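Local structure of HpuA (Kingella denitrificans ATCC 33394, 5EC6) at residues Thr88-Ser93 with Val100-His105; Met116-Thr121 with Ser135-Ala140; Glu178-Arg183 with Val190-Glu195; Pro17-Val22 with Gln108-Gly113; Phe52-Pro57 with Asn68-Tyr73. The protein probably acts as an outer-membrane lipoprotein receptor that binds haemoglobin, so that iron can be taken from its haem. One frame throughout, in Å; residues are numbered along the deposited sequence. Where two conformers were deposited one is given.

Interaction 1. Residues Thr88-Ser93 with Val100-His105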
# COMPACT_ATOMS: atom_id res chain seq x y z
N THR A 88 11.23 6.11 4.00
CA THR A 88 10.78 5.39 2.81
C THR A 88 11.80 4.42 2.29
O THR A 88 12.94 4.42 2.70
CB THR A 88 10.42 6.36 1.67
OG1 THR A 88 11.58 7.08 1.26
CG2 THR A 88 9.40 7.30 2.08
N LEU A 89 11.36 3.55 1.39
CA LEU A 89 12.23 2.63 0.71
C LEU A 89 13.30 3.40 -0.07
O LEU A 89 13.07 4.51 -0.53
CB LEU A 89 11.42 1.78 -0.28
CG LEU A 89 10.35 0.90 0.36
CD1 LEU A 89 9.61 0.15 -0.76
CD2 LEU A 89 10.92 -0.07 1.36
N ILE A 90 14.44 2.79 -0.22
CA ILE A 90 15.45 3.24 -1.18
C ILE A 90 14.87 3.22 -2.59
O ILE A 90 14.36 2.19 -3.06
CB ILE A 90 16.70 2.34 -1.14
CG1 ILE A 90 17.30 2.27 0.27
CG2 ILE A 90 17.75 2.87 -2.15
CD1 ILE A 90 18.28 1.12 0.46
N MET A 91 15.03 4.33 -3.29
CA MET A 91 14.67 4.41 -4.72
C MET A 91 15.62 3.59 -5.61
O MET A 91 16.83 3.56 -5.35
CB MET A 91 14.77 5.85 -5.15
CG MET A 91 14.10 6.83 -4.21
SD MET A 91 12.41 7.05 -4.76
CE MET A 91 12.81 8.09 -6.16
N PRO A 92 15.11 2.97 -6.68
CA PRO A 92 16.07 2.39 -7.63
C PRO A 92 16.95 3.46 -8.28
O PRO A 92 16.51 4.60 -8.43
CB PRO A 92 15.16 1.75 -8.69
CG PRO A 92 13.90 2.50 -8.60
CD PRO A 92 13.72 2.82 -7.15
N SER A 93 18.17 3.09 -8.65
CA SER A 93 19.02 3.92 -9.52
C SER A 93 18.31 4.34 -10.82
O SER A 93 17.61 3.53 -11.45
CB SER A 93 20.33 3.19 -9.86
OG SER A 93 20.96 3.79 -10.98
N VAL A 100 15.93 -1.40 -10.63
CA VAL A 100 15.90 -2.51 -9.69
C VAL A 100 15.58 -1.93 -8.31
O VAL A 100 16.27 -1.02 -7.83
CB VAL A 100 17.22 -3.27 -9.65
CG1 VAL A 100 17.18 -4.37 -8.61
CG2 VAL A 100 17.57 -3.86 -11.02
N LEU A 101 14.56 -2.48 -7.65
CA LEU A 101 14.31 -2.14 -6.26
C LEU A 101 15.24 -2.92 -5.38
O LEU A 101 15.32 -4.17 -5.44
CB LEU A 101 12.83 -2.41 -5.90
CG LEU A 101 12.38 -1.91 -4.54
CD1 LEU A 101 12.42 -0.36 -4.46
CD2 LEU A 101 10.98 -2.44 -4.18
N PRO A 102 16.01 -2.23 -4.51
CA PRO A 102 16.85 -3.01 -3.59
C PRO A 102 15.97 -3.88 -2.67
O PRO A 102 14.84 -3.47 -2.39
CB PRO A 102 17.55 -1.94 -2.77
CG PRO A 102 17.49 -0.70 -3.61
CD PRO A 102 16.19 -0.78 -4.36
N ASN A 103 16.45 -5.03 -2.25
CA ASN A 103 15.64 -5.93 -1.44
C ASN A 103 15.71 -5.71 0.06
O ASN A 103 14.99 -6.37 0.81
CB ASN A 103 15.96 -7.38 -1.75
CG ASN A 103 15.71 -7.74 -3.20
OD1 ASN A 103 14.87 -7.18 -3.87
ND2 ASN A 103 16.42 -8.74 -3.66
N SER A 104 16.57 -4.78 0.51
CA SER A 104 16.74 -4.46 1.93
C SER A 104 16.89 -2.96 2.07
O SER A 104 17.53 -2.32 1.20
CB SER A 104 17.98 -5.17 2.49
OG SER A 104 18.11 -4.96 3.87
N HIS A 105 16.30 -2.39 3.12
CA HIS A 105 16.22 -0.95 3.33
C HIS A 105 16.32 -0.63 4.81
O HIS A 105 15.77 -1.33 5.66
CB HIS A 105 14.92 -0.34 2.79
CG HIS A 105 14.48 -0.91 1.49
ND1 HIS A 105 14.51 -0.20 0.33
CD2 HIS A 105 13.93 -2.11 1.18
CE1 HIS A 105 14.06 -0.94 -0.66
NE2 HIS A 105 13.71 -2.11 -0.17
O HOH W 1 18.15 0.40 -10.76
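His105 carries CG anti to the carbonyl carbon (chi1 -40°), and Leu89 has its CG in the same relation to its own backbone. These torsions set each CG beside its own backbone N; from there Leu89 CD2 reaches the imidazole. It stands over the centre of the His105 ring, 3.5 Å from the centroid and 6° off the ring normal. This is a CH-pi contact. The next residue meets the ring at its rim. Ile90 N donates to His105 ND1 over 3.0 Å in a bent bond, 141° at the hydrogen, and the donor is tilted a little out of the ring plane. The other ring nitrogen, NE2, is bonded to Thr191 OG1. With both nitrogens held and a methyl over one face, the rotation of the ring is well defined.

Ile90 lies against the bend of 100-105. Its CD1 lies 3.6 Å from Ser104 O. Its CG2 packs at 3.9 Å on Pro102 CG. Ile90 O is buried here without a polar partner, and Leu101 CD1 sits 3.5 Å from it. Further along, Pro92 CB presses on Val100 O at 3.1 Å. A water closes this end: it accepts from Val100 N (2.9 Å) and donates to Ser93 O.

Leu89 to Ser93 have the backbone angles of a polyproline-II segment. The segment runs roughly antiparallel to 100-105 without a strand ladder. The arrangement is that of an extended connecting loop laid along the turn that leads into strand 104-109 and fastened to a buried histidine.

Interaction 2. Residues Met116-Thr121 with Ser135-Ala140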
# COMPACT_ATOMS: atom_id res chain seq x y z
N MET A 116 10.38 3.25 11.68
CA MET A 116 9.29 3.30 10.68
C MET A 116 9.79 3.25 9.28
O MET A 116 10.83 3.80 8.91
CB MET A 116 8.47 4.56 10.91
CG MET A 116 7.30 4.76 9.95
SD MET A 116 6.50 6.31 10.36
CE MET A 116 5.29 6.44 9.05
N ILE A 117 9.02 2.60 8.40
CA ILE A 117 9.24 2.75 6.98
C ILE A 117 7.89 2.68 6.24
O ILE A 117 6.91 2.07 6.74
CB ILE A 117 10.16 1.64 6.47
CG1 ILE A 117 10.76 2.02 5.09
CG2 ILE A 117 9.45 0.32 6.47
CD1 ILE A 117 12.01 1.34 4.70
N ALA A 118 7.84 3.34 5.08
CA ALA A 118 6.68 3.34 4.19
C ALA A 118 7.14 3.33 2.75
O ALA A 118 8.34 3.47 2.44
CB ALA A 118 5.80 4.52 4.48
N CYS A 119 6.23 3.09 1.82
CA CYS A 119 6.62 3.08 0.38
C CYS A 119 7.25 4.40 -0.09
O CYS A 119 6.80 5.49 0.30
CB CYS A 119 5.42 2.90 -0.52
SG CYS A 119 5.81 2.16 -2.18
N CYS A 120 8.26 4.30 -0.95
CA CYS A 120 8.77 5.49 -1.64
C CYS A 120 7.86 5.86 -2.80
O CYS A 120 8.08 5.43 -3.94
CB CYS A 120 10.21 5.28 -2.14
SG CYS A 120 10.45 3.90 -3.29
N THR A 121 6.83 6.63 -2.51
CA THR A 121 5.84 6.86 -3.53
C THR A 121 6.28 8.04 -4.43
O THR A 121 5.82 8.12 -5.56
CB THR A 121 4.41 7.00 -2.92
OG1 THR A 121 4.33 8.19 -2.12
CG2 THR A 121 4.05 5.75 -2.09
N SER A 135 -3.35 6.80 -3.55
CA SER A 135 -4.49 6.76 -2.64
C SER A 135 -4.32 5.81 -1.43
O SER A 135 -5.28 5.54 -0.70
CB SER A 135 -5.75 6.32 -3.37
OG SER A 135 -6.08 7.25 -4.40
N MET A 136 -3.10 5.39 -1.19
CA MET A 136 -2.79 4.48 -0.08
C MET A 136 -1.32 4.58 0.25
O MET A 136 -0.52 5.09 -0.55
CB MET A 136 -3.21 3.02 -0.42
CG MET A 136 -2.48 2.49 -1.59
SD MET A 136 -2.63 0.69 -1.71
CE MET A 136 -1.70 0.20 -0.31
N GLN A 137 -0.95 3.98 1.38
CA GLN A 137 0.42 3.75 1.78
C GLN A 137 0.50 2.38 2.41
O GLN A 137 -0.52 1.85 2.88
CB GLN A 137 0.89 4.78 2.83
CG GLN A 137 1.82 5.86 2.33
CD GLN A 137 3.20 5.39 1.91
OE1 GLN A 137 3.46 4.23 1.75
NE2 GLN A 137 4.08 6.34 1.66
N PHE A 138 1.69 1.81 2.40
CA PHE A 138 1.95 0.60 3.19
C PHE A 138 3.34 0.67 3.76
O PHE A 138 4.19 1.41 3.25
CB PHE A 138 1.68 -0.70 2.38
CG PHE A 138 2.69 -1.02 1.32
CD1 PHE A 138 2.69 -0.35 0.09
CD2 PHE A 138 3.64 -2.00 1.52
CE1 PHE A 138 3.60 -0.67 -0.90
CE2 PHE A 138 4.59 -2.27 0.55
CZ PHE A 138 4.57 -1.62 -0.65
N GLY A 139 3.56 -0.10 4.81
CA GLY A 139 4.81 -0.03 5.53
C GLY A 139 4.76 -0.79 6.81
O GLY A 139 4.03 -1.79 6.95
N ALA A 140 5.63 -0.38 7.74
CA ALA A 140 5.75 -1.06 9.04
C ALA A 140 6.24 -0.09 10.07
O ALA A 140 7.05 0.80 9.76
CB ALA A 140 6.72 -2.22 8.96
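Cys119 SG approaches the Phe138 ring obliquely, 3.8 Å from CE1, in a sulfur-aromatic contact. The second flat group is the Gln137 amide. Ala118 CB lies over one face of it and Thr121 CG2 over the opposite face, 3.8 Å from NE2. At the amide edge, Gln137 NE2 donates to Cys119 O over 3.2 Å. The bond is nearly straight (170°), lies close to the amide plane and uses a lone pair of the carbonyl. Gln137 OE1 accepts from Phe138 N at 3.1 Å and, weakly, from Cys119 N. The bend at chi2 (-68°) turns CD toward segment 116-121. The amide thus carries the pairing on where the strand 116-118 ends.

Cys119 N also donates to Phe138 O over 3.0 Å. Ile117 and Ala140 form an antiparallel hydrogen-bonded pair, with Ala140 N to Ile117 O at 2.9 Å. Between these bonds the Ala118 and Gly139 CA atoms come within 4.1 Å. Gly139 CA also makes a CA-H...O contact with Ile117 O.

Strand 115-118 is flanked on its other side by strand 104-109, and strand 136-142 by strand 148-154. Phe138 packs on Ile180 and Leu182 of strand 174-185.

Interaction 3. Residues Glu178-Arg183 with Val190-Glu195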
# COMPACT_ATOMS: atom_id res chain seq x y z
N GLU A 178 0.02 -4.88 -9.85
CA GLU A 178 1.47 -5.02 -9.79
C GLU A 178 1.81 -4.52 -8.40
O GLU A 178 1.56 -3.35 -8.11
CB GLU A 178 2.10 -4.15 -10.89
CG GLU A 178 3.62 -4.26 -11.02
CD GLU A 178 4.11 -3.75 -12.38
OE1 GLU A 178 3.36 -3.86 -13.41
OE2 GLU A 178 5.25 -3.20 -12.42
N VAL A 179 2.38 -5.38 -7.56
CA VAL A 179 2.45 -5.11 -6.12
C VAL A 179 3.88 -5.31 -5.58
O VAL A 179 4.70 -6.03 -6.18
CB VAL A 179 1.45 -5.95 -5.27
CG1 VAL A 179 0.03 -5.81 -5.81
CG2 VAL A 179 1.81 -7.41 -5.16
N ILE A 180 4.08 -4.78 -4.39
CA ILE A 180 5.29 -5.05 -3.62
C ILE A 180 4.89 -5.51 -2.23
O ILE A 180 3.96 -4.97 -1.62
CB ILE A 180 6.14 -3.78 -3.51
CG1 ILE A 180 6.63 -3.31 -4.89
CG2 ILE A 180 7.34 -4.00 -2.57
CD1 ILE A 180 6.97 -1.85 -4.89
N GLY A 181 5.59 -6.54 -1.75
CA GLY A 181 5.48 -7.03 -0.37
C GLY A 181 6.63 -6.56 0.48
O GLY A 181 7.75 -6.36 -0.03
N LEU A 182 6.31 -6.35 1.75
CA LEU A 182 7.26 -5.84 2.74
C LEU A 182 7.19 -6.70 3.99
O LEU A 182 6.12 -6.98 4.54
CB LEU A 182 6.91 -4.39 3.08
CG LEU A 182 7.60 -3.84 4.35
CD1 LEU A 182 9.00 -3.51 3.89
CD2 LEU A 182 6.90 -2.60 4.91
N ARG A 183 8.38 -7.10 4.47
CA ARG A 183 8.52 -7.71 5.76
C ARG A 183 9.61 -6.92 6.55
O ARG A 183 10.29 -6.04 5.99
CB ARG A 183 8.94 -9.19 5.64
CG ARG A 183 7.87 -10.16 4.96
CD ARG A 183 8.44 -11.55 4.85
NE ARG A 183 7.47 -12.66 4.79
CZ ARG A 183 7.62 -13.77 4.09
NH1 ARG A 183 8.68 -13.98 3.25
NH2 ARG A 183 6.63 -14.64 4.10
N VAL A 190 12.56 -5.48 4.31
CA VAL A 190 12.93 -6.31 3.20
C VAL A 190 11.73 -6.39 2.24
O VAL A 190 10.58 -6.44 2.68
CB VAL A 190 13.41 -7.70 3.63
CG1 VAL A 190 14.75 -7.56 4.37
CG2 VAL A 190 12.44 -8.45 4.52
N THR A 191 12.04 -6.35 0.97
CA THR A 191 11.01 -6.24 -0.08
C THR A 191 11.08 -7.34 -1.10
O THR A 191 12.15 -7.94 -1.39
CB THR A 191 11.02 -4.85 -0.72
OG1 THR A 191 12.37 -4.49 -1.13
CG2 THR A 191 10.47 -3.82 0.23
N SER A 192 9.92 -7.63 -1.69
CA SER A 192 9.81 -8.62 -2.75
C SER A 192 10.54 -8.18 -4.02
O SER A 192 10.75 -7.00 -4.26
CB SER A 192 8.33 -8.89 -3.04
OG SER A 192 7.67 -7.70 -3.40
N SER A 193 10.93 -9.16 -4.84
CA SER A 193 11.79 -8.87 -6.00
C SER A 193 11.10 -8.04 -7.01
O SER A 193 9.93 -8.31 -7.41
CB SER A 193 12.29 -10.15 -6.65
OG SER A 193 13.05 -10.90 -5.73
N TYR A 194 11.78 -7.01 -7.50
CA TYR A 194 11.18 -6.12 -8.46
C TYR A 194 12.25 -5.51 -9.31
O TYR A 194 13.10 -4.76 -8.78
CB TYR A 194 10.41 -5.02 -7.76
CG TYR A 194 9.40 -4.25 -8.53
CD1 TYR A 194 8.78 -4.76 -9.69
CD2 TYR A 194 8.97 -3.00 -8.08
CE1 TYR A 194 7.80 -4.05 -10.35
CE2 TYR A 194 8.01 -2.27 -8.74
CZ TYR A 194 7.41 -2.79 -9.88
OH TYR A 194 6.45 -2.02 -10.48
N GLU A 195 12.17 -5.77 -10.61
CA GLU A 195 13.09 -5.18 -11.60
C GLU A 195 12.31 -4.93 -12.85
O GLU A 195 11.60 -5.83 -13.36
CB GLU A 195 14.25 -6.13 -11.92
CG GLU A 195 15.14 -5.62 -13.06
CD GLU A 195 16.36 -6.48 -13.32
OE1 GLU A 195 16.63 -7.46 -12.58
OE2 GLU A 195 17.09 -6.11 -14.28
O HOH W 2 7.68 -7.79 -6.15
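Tyr194 reaches Glu178 across the base of the beta hairpin 174-185/188-191, just after the second strand has ended. From CB, CG stands anti to the backbone N (chi1 -162°). On one flank of the ring, CD2 lies 3.9 Å from Ile180 CD1, in the given one of two conformers of that residue. On the other flank, CE1 comes to 3.4 Å from Glu178 OE2. At the tip, OH donates to Glu178 OE2 over 2.6 Å. The oxygen is met on its anti side, and the carboxylate and ring planes are 89° apart. Tyr194 OH is also bonded to Ala130 N, so the phenol is gripped from two parts of the chain.

Closer to the hairpin turn the pairing is regular. Arg183 and Val190 form an antiparallel hydrogen-bonded pair, with Val190 N to Arg183 O at 2.9 Å. Leu182 faces Thr191 in the following non-hydrogen-bonded pair. Ser192 N still donates to Gly181 O, at 3.0 Å. The return bond uses a side chain: Gly181 N donates to Ser192 OG over 2.9 Å, almost straight at 171°. A water lies 2.8 Å from Ser192 OG and donates to Ser193 O.

Interaction 4. Residues Pro17-Val22 with Gln108-Gly113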
# COMPACT_ATOMS: atom_id res chain seq x y z
N PRO A 17 18.44 10.82 10.32
CA PRO A 17 17.94 11.55 11.47
C PRO A 17 16.81 10.85 12.21
O PRO A 17 16.11 10.02 11.63
CB PRO A 17 17.44 12.86 10.87
CG PRO A 17 17.28 12.62 9.42
CD PRO A 17 18.23 11.54 9.06
N VAL A 18 16.63 11.21 13.48
CA VAL A 18 15.61 10.63 14.31
C VAL A 18 14.33 11.37 14.00
O VAL A 18 14.30 12.60 13.99
CB VAL A 18 15.97 10.72 15.82
CG1 VAL A 18 14.80 10.30 16.70
CG2 VAL A 18 17.18 9.84 16.08
N LEU A 19 13.24 10.63 13.73
CA LEU A 19 12.00 11.27 13.40
C LEU A 19 11.17 11.58 14.66
O LEU A 19 10.85 10.69 15.45
CB LEU A 19 11.20 10.36 12.46
CG LEU A 19 9.89 10.94 11.91
CD1 LEU A 19 10.12 12.14 11.01
CD2 LEU A 19 9.09 9.86 11.19
N ARG A 20 10.83 12.85 14.84
CA ARG A 20 9.97 13.26 15.92
C ARG A 20 8.49 13.19 15.59
O ARG A 20 8.05 13.59 14.49
CB ARG A 20 10.34 14.68 16.39
CG ARG A 20 11.75 14.75 16.99
CD ARG A 20 12.11 16.17 17.49
NE ARG A 20 11.76 17.19 16.51
CZ ARG A 20 12.42 17.48 15.38
NH1 ARG A 20 13.55 16.86 15.05
NH2 ARG A 20 11.96 18.42 14.57
N ALA A 21 7.72 12.80 16.59
CA ALA A 21 6.28 12.72 16.46
C ALA A 21 5.66 14.07 16.18
O ALA A 21 6.13 15.12 16.66
CB ALA A 21 5.66 12.13 17.68
N VAL A 22 4.56 14.04 15.43
CA VAL A 22 3.77 15.25 15.21
C VAL A 22 2.86 15.55 16.38
O VAL A 22 2.11 14.70 16.84
CB VAL A 22 2.95 15.10 13.89
CG1 VAL A 22 2.10 16.33 13.62
CG2 VAL A 22 3.88 14.84 12.73
N GLN A 108 13.70 4.23 9.45
CA GLN A 108 14.07 5.46 10.15
C GLN A 108 13.86 5.32 11.62
O GLN A 108 12.78 4.95 12.08
CB GLN A 108 13.29 6.65 9.62
CG GLN A 108 13.77 7.98 10.26
CD GLN A 108 13.14 9.23 9.68
OE1 GLN A 108 12.11 9.20 9.01
NE2 GLN A 108 13.77 10.38 9.96
N PRO A 109 14.90 5.66 12.45
CA PRO A 109 14.62 5.67 13.89
C PRO A 109 13.69 6.77 14.34
O PRO A 109 13.68 7.84 13.76
CB PRO A 109 16.02 5.90 14.50
CG PRO A 109 16.73 6.64 13.48
CD PRO A 109 16.24 6.14 12.13
N LEU A 110 12.92 6.49 15.38
CA LEU A 110 11.90 7.40 15.90
C LEU A 110 12.27 7.92 17.29
O LEU A 110 12.98 7.26 18.04
CB LEU A 110 10.55 6.69 16.04
CG LEU A 110 10.07 5.98 14.75
CD1 LEU A 110 8.76 5.26 15.03
CD2 LEU A 110 9.94 6.98 13.60
N ASP A 111 11.69 9.05 17.63
CA ASP A 111 11.82 9.61 19.00
C ASP A 111 11.60 8.61 20.14
O ASP A 111 12.32 8.67 21.14
CB ASP A 111 10.97 10.86 19.18
CG ASP A 111 9.49 10.66 18.86
OD1 ASP A 111 9.08 9.54 18.49
OD2 ASP A 111 8.75 11.65 19.01
N SER A 112 10.66 7.68 19.97
CA SER A 112 10.28 6.63 20.94
C SER A 112 11.29 5.48 21.09
O SER A 112 11.13 4.63 22.01
CB SER A 112 8.96 6.00 20.48
OG SER A 112 9.22 5.39 19.22
N GLY A 113 12.22 5.39 20.15
CA GLY A 113 13.10 4.27 19.99
C GLY A 113 12.59 3.19 19.07
O GLY A 113 13.24 2.16 18.84
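This is a mixed backbone and side-chain contact, far from the centre of the fold. The extended chain near the N-terminus, 17-22, lies against the end of strand 104-109 and the turn that follows it. Leu19 makes a single bridge with Leu110. Leu19 N donates to Pro109 O over 2.8 Å, and Asp111 N donates to Leu19 O over 2.9 Å. The direction from Pro17 to Ala21 is 54° from that of Gln108 to Asp111, and side chains take over at both ends.

At one end, Gln108 is extended, and its NE2 donates to Pro17 O over 2.9 Å. The acceptor lies in the amide plane, while the donor stands above the plane of the Pro17 carbonyl. Leu19 crosses the glutamine at about a right angle, with CB 3.6 Å from Gln108 CD. Leu19 CB also touches Leu110 CD2 at 3.8 Å, and these two side chains lie side by side. Val18 CG1 packs over the peptide between Leu110 and Asp111.

At the other end, Ala21 N donates to Asp111 OD2 over 2.9 Å, coming from above the carboxylate plane. A type I turn, Leu110 to Gly113, carries this aspartate.

The nearest charged atom of Arg20, NE, is 6.8 Å from Asp111 OD2, too far for a salt bridge. The carboxylate is held by the Ala21 N-H and, at OD1, the Tyr81 hydroxyl, with a weak bond from Ser112 N to OD1. The contact thus probably depends more on directional hydrogen bonds than on charge pairing.

Interaction 5. Residues Phe52-Pro57 with Asn68-Tyr73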
# COMPACT_ATOMS: atom_id res chain seq x y z
N PHE A 52 -5.85 14.70 8.30
CA PHE A 52 -5.77 15.95 9.06
C PHE A 52 -5.82 17.13 8.09
O PHE A 52 -5.50 17.02 6.91
CB PHE A 52 -4.45 16.01 9.84
CG PHE A 52 -4.44 15.14 11.05
CD1 PHE A 52 -4.07 13.80 10.91
CD2 PHE A 52 -4.88 15.60 12.26
CE1 PHE A 52 -4.06 12.99 11.99
CE2 PHE A 52 -4.93 14.77 13.36
CZ PHE A 52 -4.51 13.47 13.21
N THR A 53 -6.21 18.27 8.64
CA THR A 53 -6.04 19.56 7.95
C THR A 53 -5.00 20.32 8.73
O THR A 53 -5.15 20.52 9.93
CB THR A 53 -7.39 20.29 7.92
OG1 THR A 53 -8.33 19.50 7.19
CG2 THR A 53 -7.28 21.65 7.20
N ILE A 54 -3.91 20.68 8.06
CA ILE A 54 -2.73 21.18 8.71
C ILE A 54 -2.40 22.58 8.15
O ILE A 54 -2.26 22.75 6.92
CB ILE A 54 -1.58 20.22 8.57
CG1 ILE A 54 -1.97 18.92 9.31
CG2 ILE A 54 -0.30 20.80 9.13
CD1 ILE A 54 -0.89 17.91 9.42
N THR A 55 -2.23 23.51 9.07
CA THR A 55 -1.88 24.90 8.73
C THR A 55 -0.46 25.17 9.16
O THR A 55 -0.04 24.82 10.29
CB THR A 55 -2.89 25.85 9.36
OG1 THR A 55 -4.21 25.56 8.90
CG2 THR A 55 -2.58 27.31 8.99
N LYS A 56 0.33 25.75 8.24
CA LYS A 56 1.75 26.00 8.46
C LYS A 56 2.09 27.39 7.92
O LYS A 56 1.48 27.82 6.98
CB LYS A 56 2.65 25.04 7.67
CG LYS A 56 2.32 23.58 7.83
CD LYS A 56 3.29 22.70 7.06
CE LYS A 56 3.34 21.30 7.65
NZ LYS A 56 3.78 20.32 6.63
N PRO A 57 3.08 28.05 8.52
CA PRO A 57 3.46 29.38 7.97
C PRO A 57 4.16 29.23 6.62
O PRO A 57 4.91 28.28 6.40
CB PRO A 57 4.45 29.92 8.99
CG PRO A 57 4.95 28.74 9.70
CD PRO A 57 3.84 27.73 9.73
N ASN A 68 -3.41 22.77 4.21
CA ASN A 68 -3.50 21.65 3.27
C ASN A 68 -3.99 20.41 4.02
O ASN A 68 -3.75 20.28 5.18
CB ASN A 68 -2.14 21.38 2.67
CG ASN A 68 -1.77 22.43 1.64
OD1 ASN A 68 -2.40 22.49 0.59
ND2 ASN A 68 -0.86 23.34 1.99
N GLN A 69 -4.60 19.52 3.26
CA GLN A 69 -4.94 18.16 3.73
C GLN A 69 -3.73 17.28 3.74
O GLN A 69 -2.91 17.30 2.79
CB GLN A 69 -6.01 17.57 2.83
CG GLN A 69 -7.33 18.26 2.94
CD GLN A 69 -8.41 17.62 2.06
OE1 GLN A 69 -8.12 17.09 0.95
NE2 GLN A 69 -9.61 17.61 2.56
N GLU A 70 -3.56 16.49 4.83
CA GLU A 70 -2.44 15.59 4.94
C GLU A 70 -2.96 14.28 5.55
O GLU A 70 -4.03 14.25 6.14
CB GLU A 70 -1.32 16.14 5.82
CG GLU A 70 -0.70 17.41 5.23
CD GLU A 70 0.53 17.89 5.95
OE1 GLU A 70 1.23 17.10 6.60
OE2 GLU A 70 0.84 19.11 5.79
N ILE A 71 -2.17 13.23 5.37
CA ILE A 71 -2.36 11.97 6.11
C ILE A 71 -1.16 11.75 6.99
O ILE A 71 -0.03 11.86 6.52
CB ILE A 71 -2.44 10.76 5.16
CG1 ILE A 71 -3.59 10.88 4.15
CG2 ILE A 71 -2.52 9.46 6.00
CD1 ILE A 71 -4.96 10.64 4.70
N LEU A 72 -1.40 11.45 8.27
CA LEU A 72 -0.37 11.06 9.21
C LEU A 72 -0.57 9.58 9.57
O LEU A 72 -1.69 9.09 9.50
CB LEU A 72 -0.42 11.89 10.49
CG LEU A 72 -0.34 13.41 10.32
CD1 LEU A 72 -0.51 14.14 11.67
CD2 LEU A 72 0.96 13.74 9.65
N TYR A 73 0.53 8.93 9.93
CA TYR A 73 0.52 7.56 10.43
C TYR A 73 0.43 7.64 11.95
O TYR A 73 1.31 8.21 12.58
CB TYR A 73 1.76 6.79 9.95
CG TYR A 73 1.86 5.45 10.63
CD1 TYR A 73 1.00 4.42 10.30
CD2 TYR A 73 2.76 5.25 11.64
CE1 TYR A 73 1.06 3.20 10.97
CE2 TYR A 73 2.82 4.04 12.31
CZ TYR A 73 1.98 3.03 11.97
OH TYR A 73 2.06 1.82 12.66
O HOH W 3 -9.57 20.01 5.02
O HOH W 4 -0.07 21.38 5.51
O HOH W 5 3.03 18.17 8.35
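Glu70 OE2 accepts from Lys56 NZ over 3.3 Å, a weak bond within a salt bridge, and also from a water that bridges to Ile54 O. This pairing spans the antiparallel beta hairpin of strands 48-57 and 65-74. The two charged side chains meet tip to tip. A second water joins them, donating to Glu70 OE1 at 2.7 Å and accepting from Lys56 NZ at 2.9 Å. The carboxylate is therefore held at both oxygens. Ile54 is its apolar neighbour: Ile54 CD1 touches Glu70 OE1 at 3.6 Å, and the two side chains cross at about a right angle.

The backbone ladder is regular. Phe52 with Glu70 and Ile54 with Asn68 are hydrogen-bonded pairs, and Ile54 N to Asn68 O measures 2.9 Å. Thr53 and Gln69 form the non-hydrogen-bonded pair between them. The strands are strongly twisted, with directions 121° apart. On the face opposite Glu70, a water lies 2.6 Å from Thr53 OG1 and is weakly bonded to Gln69 NE2.

Beyond Glu70, Leu72 lies on the side of Phe52 and Ile54. Tyr80 meets the Phe52 ring with its plane at about 90°. Leu72 CD1 sits over one face of the Phe52 ring, 4.0 Å from the centroid and 27° off the normal.

Overall arrangement
Interactions 5, 1, 2 and 3 follow one another along the chain. Interactions 1, 2 and 3 cluster, with centres 10 to 13 Å apart. Strand 104-109 lies between strands 115-118 and 188-191 and so joins all three. His105 meets Thr191, Leu89 N probably bonds to Ala118 O, and Phe138 packs on Ile180. Interaction 4 uses the far end of strand 104-109, about 21 Å from interaction 1 between centres, and spans 85 residues. Interaction 5 falls within those, in a separate four-stranded sheet, its centre about 29 Å from that of interaction 3. Val22 with Leu72, and Met116 with Tyr73, also touch. The contacts thus join the N-terminal chain and the small sheet to the larger antiparallel strand system.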